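Local coordinates for PG_0823 protein (PDB 2FSW) that probably binds DNA as a transcriptional regulator of the HxlR-like winged helix-turn-helix family, at residues L29-I34 against Y83-L88. Residues are numbered along the deposited sequence; the frame is centred on the assembly and turned at random.
Sequences LIIFQI and YSLTPL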
loop_
_atom_site.group_PDB
_atom_site.type_symbol
_atom_site.label_atom_id
_atom_site.label_comp_id
_atom_site.label_asym_id
_atom_site.label_seq_id
_atom_site.Cartn_x
_atom_site.Cartn_y
_atom_site.Cartn_z
ATOM N N LEU B 29 8.306 -0.644 0.486
ATOM C CA LEU B 29 9.441 -1.307 1.144
ATOM C C LEU B 29 10.783 -0.695 0.742
ATOM O O LEU B 29 11.683 -0.544 1.566
ATOM C CB LEU B 29 9.464 -2.810 0.810
ATOM C CG LEU B 29 8.727 -3.762 1.769
ATOM C CD1 LEU B 29 8.673 -5.153 1.162
ATOM C CD2 LEU B 29 9.391 -3.799 3.167
ATOM N N ILE B 30 10.921 -0.372 -0.535
ATOM C CA ILE B 30 12.096 0.336 -1.022
ATOM C C ILE B 30 12.254 1.682 -0.303
ATOM O O ILE B 30 13.341 1.995 0.203
ATOM C CB ILE B 30 12.068 0.474 -2.576
ATOM C CG1 ILE B 30 12.363 -0.898 -3.200
ATOM C CG2 ILE B 30 13.079 1.509 -3.033
ATOM C CD1 ILE B 30 11.881 -1.105 -4.631
ATOM N N ILE B 31 11.159 2.446 -0.231
ATOM C CA ILE B 31 11.158 3.747 0.424
ATOM C C ILE B 31 11.496 3.561 1.907
ATOM O O ILE B 31 12.327 4.296 2.442
ATOM C CB ILE B 31 9.810 4.529 0.195
ATOM C CG1 ILE B 31 9.648 4.864 -1.300
ATOM C CG2 ILE B 31 9.769 5.813 1.018
ATOM C CD1 ILE B 31 8.295 5.447 -1.694
ATOM N N PHE B 32 10.891 2.549 2.538
ATOM C CA PHE B 32 11.234 2.157 3.915
ATOM C C PHE B 32 12.738 1.929 4.099
ATOM O O PHE B 32 13.347 2.462 5.032
ATOM C CB PHE B 32 10.427 0.917 4.359
ATOM C CG PHE B 32 10.744 0.436 5.768
ATOM C CD1 PHE B 32 10.602 1.293 6.871
ATOM C CD2 PHE B 32 11.147 -0.878 5.994
ATOM C CE1 PHE B 32 10.871 0.858 8.171
ATOM C CE2 PHE B 32 11.420 -1.331 7.291
ATOM C CZ PHE B 32 11.289 -0.462 8.381
ATOM N N GLN B 33 13.340 1.163 3.192
ATOM C CA GLN B 33 14.763 0.834 3.291
ATOM C C GLN B 33 15.701 2.024 3.040
ATOM O O GLN B 33 16.648 2.244 3.804
ATOM C CB GLN B 33 15.127 -0.397 2.437
ATOM C CG GLN B 33 14.725 -1.717 3.100
ATOM C CD GLN B 33 15.370 -1.907 4.480
ATOM O OE1 GLN B 33 16.446 -1.365 4.766
ATOM N NE2 GLN B 33 14.711 -2.669 5.336
ATOM N N ILE B 34 15.429 2.796 1.992
ATOM C CA ILE B 34 16.173 4.042 1.788
ATOM C C ILE B 34 16.078 4.933 3.040
ATOM O O ILE B 34 17.109 5.300 3.617
ATOM C CB ILE B 34 15.724 4.807 0.522
ATOM C CG1 ILE B 34 15.962 3.957 -0.740
ATOM C CG2 ILE B 34 16.483 6.127 0.411
ATOM C CD1 ILE B 34 15.186 4.461 -1.980
ATOM N N TYR B 83 21.204 6.056 -3.875
ATOM C CA TYR B 83 19.837 6.560 -3.816
ATOM C C TYR B 83 19.519 7.192 -2.466
ATOM O O TYR B 83 19.964 6.717 -1.418
ATOM C CB TYR B 83 18.834 5.439 -4.115
ATOM C CG TYR B 83 18.883 4.937 -5.539
ATOM C CD1 TYR B 83 18.154 5.573 -6.546
ATOM C CD2 TYR B 83 19.657 3.819 -5.887
ATOM C CE1 TYR B 83 18.196 5.112 -7.862
ATOM C CE2 TYR B 83 19.706 3.358 -7.191
ATOM C CZ TYR B 83 18.969 4.004 -8.178
ATOM O OH TYR B 83 19.012 3.545 -9.491
ATOM N N SER B 84 18.750 8.272 -2.506
ATOM C CA SER B 84 18.202 8.894 -1.297
ATOM C C SER B 84 16.797 9.383 -1.581
ATOM O O SER B 84 16.387 9.458 -2.743
ATOM C CB SER B 84 19.072 10.057 -0.833
ATOM O OG SER B 84 19.256 10.988 -1.881
ATOM N N LEU B 85 16.060 9.714 -0.528
ATOM C CA LEU B 85 14.714 10.229 -0.712
ATOM C C LEU B 85 14.763 11.716 -1.025
ATOM O O LEU B 85 15.566 12.456 -0.437
ATOM C CB LEU B 85 13.819 9.979 0.531
ATOM C CG LEU B 85 13.455 8.537 0.941
ATOM C CD1 LEU B 85 12.375 8.526 2.029
ATOM C CD2 LEU B 85 13.032 7.645 -0.246
ATOM N N THR B 86 13.896 12.139 -1.948
ATOM C CA THR B 86 13.565 13.550 -2.136
ATOM C C THR B 86 12.692 14.063 -0.977
ATOM O O THR B 86 12.210 13.270 -0.163
ATOM C CB THR B 86 12.838 13.786 -3.486
ATOM O OG1 THR B 86 11.610 13.047 -3.524
ATOM C CG2 THR B 86 13.723 13.380 -4.669
ATOM N N PRO B 87 12.527 15.400 -0.857
ATOM C CA PRO B 87 11.564 15.924 0.114
ATOM C C PRO B 87 10.139 15.380 -0.079
ATOM O O PRO B 87 9.425 15.171 0.907
ATOM C CB PRO B 87 11.632 17.445 -0.104
ATOM C CG PRO B 87 13.057 17.667 -0.635
ATOM C CD PRO B 87 13.272 16.485 -1.536
ATOM N N LEU B 88 9.743 15.135 -1.329
ATOM C CA LEU B 88 8.464 14.465 -1.605
ATOM C C LEU B 88 8.452 13.029 -1.057
ATOM O O LEU B 88 7.523 12.639 -0.347
ATOM C CB LEU B 88 8.153 14.471 -3.112
ATOM C CG LEU B 88 6.785 13.888 -3.523
ATOM C CD1 LEU B 88 5.625 14.665 -2.928
ATOM C CD2 LEU B 88 6.693 13.871 -5.058
#
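I34 packs against the strand residues Y83, S84 and L85, and I31, one turn earlier on the helix, meets L85 alone. The contacts are all of van der Waals kind, apolar between side chains, with one methyl laid against polar backbone atoms; no hydrogen bond crosses. The buried surface is 232 Å², both sides summed. The helix axis of 29-34 passes the strand axis of 83-85 at 95° and 8.5 Å, so the strand runs across the helix.

The first group of contacts is methyl against backbone. I34 CG2 lies anti to the backbone N (chi1 -61° for CG1), and this branch reaches the strand: it sits 3.7 Å from S84 CA and equally close to L85 N. Its other branch ends in CD1, a looser 4.3 Å from Y83 CB. The end of the Y83 side chain turns away from the helix, and the side chain packs on L60 and I69.

The second group is side chain against side chain. L85 brings both methyls to the helix: L85 CD2 is 3.8 Å from I34 CG2, and I31 CG2 lies 3.9 Å from both L85 CD1 and L85 CD2. The I31 and L85 side chains cross at about a right angle.

Neighbouring residues extend this core: I96 packs on I31, L93 on L85, and I69 on I34. Backbone bonds of Y83 with I39 and S84 with K70 hold the strand within the wing sheet, and L85 O accepts from K70 NZ.

The contact thus seats helix 27-34 against strand 80-85 inside a winged helix-turn-helix domain; every touching residue is buried, consistent with cohesion by close packing and exclusion of water.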